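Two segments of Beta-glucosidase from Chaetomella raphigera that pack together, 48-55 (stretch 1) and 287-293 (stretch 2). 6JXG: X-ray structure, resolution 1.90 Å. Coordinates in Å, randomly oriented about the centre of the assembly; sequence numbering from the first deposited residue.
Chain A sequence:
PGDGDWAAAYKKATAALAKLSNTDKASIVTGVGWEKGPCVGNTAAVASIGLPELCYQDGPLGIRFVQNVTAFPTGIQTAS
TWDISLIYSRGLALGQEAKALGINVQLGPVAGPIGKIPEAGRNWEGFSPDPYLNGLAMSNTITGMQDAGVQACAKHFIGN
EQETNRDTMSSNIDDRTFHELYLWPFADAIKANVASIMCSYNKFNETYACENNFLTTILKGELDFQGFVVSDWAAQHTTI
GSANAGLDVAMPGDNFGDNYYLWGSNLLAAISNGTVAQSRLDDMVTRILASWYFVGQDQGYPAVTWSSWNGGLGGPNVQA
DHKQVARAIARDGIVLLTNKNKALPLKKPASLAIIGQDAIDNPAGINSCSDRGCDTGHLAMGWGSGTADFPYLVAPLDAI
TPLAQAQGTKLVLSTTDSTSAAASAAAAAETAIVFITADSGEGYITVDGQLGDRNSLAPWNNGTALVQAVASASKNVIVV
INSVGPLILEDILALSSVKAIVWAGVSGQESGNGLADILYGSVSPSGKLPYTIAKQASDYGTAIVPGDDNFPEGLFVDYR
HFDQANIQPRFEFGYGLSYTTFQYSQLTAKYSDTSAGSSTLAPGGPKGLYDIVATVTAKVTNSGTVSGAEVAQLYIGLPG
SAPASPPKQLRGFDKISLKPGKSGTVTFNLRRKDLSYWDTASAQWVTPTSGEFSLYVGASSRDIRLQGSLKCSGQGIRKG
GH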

# COMPACT_ATOMS: atom_id res chain seq x y z
N SER A 48 23.17 -16.26 24.98
CA SER A 48 24.46 -15.59 25.34
C SER A 48 24.45 -14.10 25.02
O SER A 48 25.17 -13.36 25.63
CB SER A 48 25.68 -16.21 24.64
OG SER A 48 25.49 -16.09 23.23
N ILE A 49 23.60 -13.63 24.11
CA ILE A 49 23.51 -12.19 23.86
C ILE A 49 22.14 -11.62 24.20
O ILE A 49 21.83 -10.45 23.82
CB ILE A 49 23.92 -11.86 22.41
CG1 ILE A 49 23.04 -12.62 21.39
CG2 ILE A 49 25.39 -12.18 22.15
CD1 ILE A 49 23.14 -12.07 19.96
N GLY A 50 21.29 -12.43 24.87
CA GLY A 50 19.95 -11.99 25.26
C GLY A 50 19.03 -11.81 24.07
O GLY A 50 18.10 -11.02 24.08
N LEU A 51 19.32 -12.50 22.96
CA LEU A 51 18.47 -12.39 21.78
C LEU A 51 17.30 -13.36 21.93
O LEU A 51 17.53 -14.56 22.06
CB LEU A 51 19.27 -12.81 20.56
CG LEU A 51 18.56 -12.61 19.20
CD1 LEU A 51 18.53 -11.11 18.84
CD2 LEU A 51 19.35 -13.33 18.13
N PRO A 52 16.07 -12.86 21.83
CA PRO A 52 14.93 -13.80 21.89
C PRO A 52 14.77 -14.63 20.64
O PRO A 52 15.51 -14.46 19.70
CB PRO A 52 13.73 -12.89 22.06
CG PRO A 52 14.10 -11.66 21.26
CD PRO A 52 15.64 -11.50 21.45
N GLU A 53 13.77 -15.50 20.66
CA GLU A 53 13.36 -16.20 19.49
C GLU A 53 12.67 -15.18 18.56
O GLU A 53 11.48 -14.94 18.68
CB GLU A 53 12.43 -17.34 19.91
CG GLU A 53 11.98 -18.26 18.79
CD GLU A 53 11.12 -19.42 19.28
OE1 GLU A 53 10.35 -20.00 18.51
OE2 GLU A 53 11.25 -19.76 20.42
N LEU A 54 13.41 -14.57 17.64
CA LEU A 54 12.85 -13.47 16.84
C LEU A 54 11.56 -13.86 16.13
O LEU A 54 11.52 -14.91 15.47
CB LEU A 54 13.82 -12.90 15.81
CG LEU A 54 15.05 -12.25 16.46
CD1 LEU A 54 16.14 -12.05 15.40
CD2 LEU A 54 14.70 -10.90 17.06
N CYS A 55 10.55 -12.98 16.24
CA CYS A 55 9.18 -13.28 15.81
C CYS A 55 8.88 -12.38 14.59
O CYS A 55 8.95 -11.13 14.71
CB CYS A 55 8.19 -13.00 16.95
SG CYS A 55 6.42 -13.08 16.45
N ARG A 287 23.93 -7.46 10.36
CA ARG A 287 22.80 -6.69 9.85
C ARG A 287 21.51 -6.95 10.68
O ARG A 287 20.80 -6.02 11.07
CB ARG A 287 22.58 -7.01 8.40
CG ARG A 287 23.63 -6.43 7.44
CD ARG A 287 23.49 -6.94 6.02
NE ARG A 287 24.38 -6.22 5.12
CZ ARG A 287 24.22 -4.96 4.68
NH1 ARG A 287 23.13 -4.28 4.95
NH2 ARG A 287 25.18 -4.43 3.92
N ILE A 288 21.19 -8.22 10.90
CA ILE A 288 20.01 -8.65 11.66
C ILE A 288 20.04 -8.05 13.08
O ILE A 288 19.07 -7.41 13.53
CB ILE A 288 19.93 -10.19 11.77
CG1 ILE A 288 19.79 -10.79 10.37
CG2 ILE A 288 18.73 -10.61 12.64
CD1 ILE A 288 20.14 -12.24 10.21
N LEU A 289 21.21 -8.16 13.72
CA LEU A 289 21.39 -7.61 15.07
C LEU A 289 21.35 -6.07 15.02
O LEU A 289 20.82 -5.44 15.92
CB LEU A 289 22.71 -8.13 15.72
CG LEU A 289 22.75 -9.66 15.95
CD1 LEU A 289 24.07 -9.96 16.64
CD2 LEU A 289 21.60 -10.18 16.83
N ALA A 290 21.95 -5.45 14.01
CA ALA A 290 21.92 -4.00 13.90
C ALA A 290 20.45 -3.49 13.91
O ALA A 290 20.14 -2.50 14.56
CB ALA A 290 22.63 -3.53 12.66
N SER A 291 19.61 -4.11 13.12
CA SER A 291 18.21 -3.71 13.02
C SER A 291 17.46 -3.88 14.35
O SER A 291 16.66 -3.03 14.77
CB SER A 291 17.56 -4.54 11.92
OG SER A 291 17.96 -4.02 10.62
N TRP A 292 17.75 -4.97 15.03
CA TRP A 292 17.28 -5.25 16.41
C TRP A 292 17.63 -4.14 17.39
O TRP A 292 16.75 -3.58 18.09
CB TRP A 292 17.84 -6.61 16.86
CG TRP A 292 17.34 -7.16 18.17
CD1 TRP A 292 16.06 -7.48 18.46
CD2 TRP A 292 18.12 -7.52 19.32
NE1 TRP A 292 15.98 -7.99 19.73
CE2 TRP A 292 17.24 -8.05 20.26
CE3 TRP A 292 19.49 -7.53 19.60
CZ2 TRP A 292 17.63 -8.49 21.46
CZ3 TRP A 292 19.88 -7.98 20.83
CH2 TRP A 292 18.94 -8.46 21.74
N TYR A 293 18.92 -3.80 17.41
CA TYR A 293 19.41 -2.72 18.27
C TYR A 293 18.91 -1.37 17.79
O TYR A 293 18.58 -0.53 18.61
CB TYR A 293 20.92 -2.67 18.27
CG TYR A 293 21.59 -3.77 19.05
CD1 TYR A 293 21.38 -3.87 20.41
CD2 TYR A 293 22.44 -4.67 18.46
CE1 TYR A 293 21.97 -4.84 21.16
CE2 TYR A 293 23.07 -5.67 19.22
CZ TYR A 293 22.81 -5.71 20.59
OH TYR A 293 23.34 -6.69 21.42
O HOH W 1 22.42 -7.56 23.60

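The centre of the contact is the indole of Trp292, which stands out from the helix of residues 287-293 toward the loop that follows the end of a 3-10 segment, Ser48 and Ile49. Its side chain, with chi1 in the t well, lies against four residues of that loop and loses more surface to the other stretch than any other residue here. The best-defined part of this packing is a CH-pi contact: Leu51 CD1 sits 3.5 Å from the centroid of the six-membered ring of Trp292 and only 8° off the ring normal, so the methyl group is almost exactly above the face. The closest atom pair between the two residues is Leu51 CD1 to Trp292 CE2, at 3.6 Å. The CA-to-CB bond of Leu51 points sideways, and it is the t, p rotamer that brings the end of the side chain down onto the ring.

The same methyl also meets the preceding turn of the helix, with Leu51 CD1 3.8 Å from Leu289 CD2. It therefore touches both the aromatic face and a methyl of a residue three positions earlier in the helix, the two approached in roughly perpendicular directions. Leu289 CD2 is shared in turn, because Ile49 CD1 approaches it to 4.0 Å. Further along the loop, Leu54 points toward the helix and its two methyls have different nearest neighbours: Leu54 CD2 lies 3.9 Å from Trp292 CD1, on the pyrrole part of the indole, while Leu54 CD1 lies 4.0 Å from Ile288 CG2. Pro52 adds a smaller contact, its CD 3.6 Å from Trp292 CZ2, approaching the ring obliquely.

Toward the outside, backbone oxygens replace methyl groups. Gly50 O is 3.6 Å from Trp292 CH2 and Ile49 O is 4.1 Å from the same carbon, both near the plane of the ring at its edge, where the ring hydrogens are slightly positive. Gly50 itself has a phi of 69°, a backbone conformation that favours glycine.

No direct hydrogen bond crosses between the stretches; the backbone bonds of the helix, such as Trp292 N to Ile288 O at 3.2 Å, stay within it. The polar link is made instead by a single water, which donates a hydrogen bond to Ile49 O over 3.0 Å and lies 2.5 Å from Tyr293 OH, a short hydrogen bond. Tyr293 is thus linked to Ile49 through the water, although the nearest approach of its side chain, Tyr293 OH to Ile49 O, is 4.7 Å.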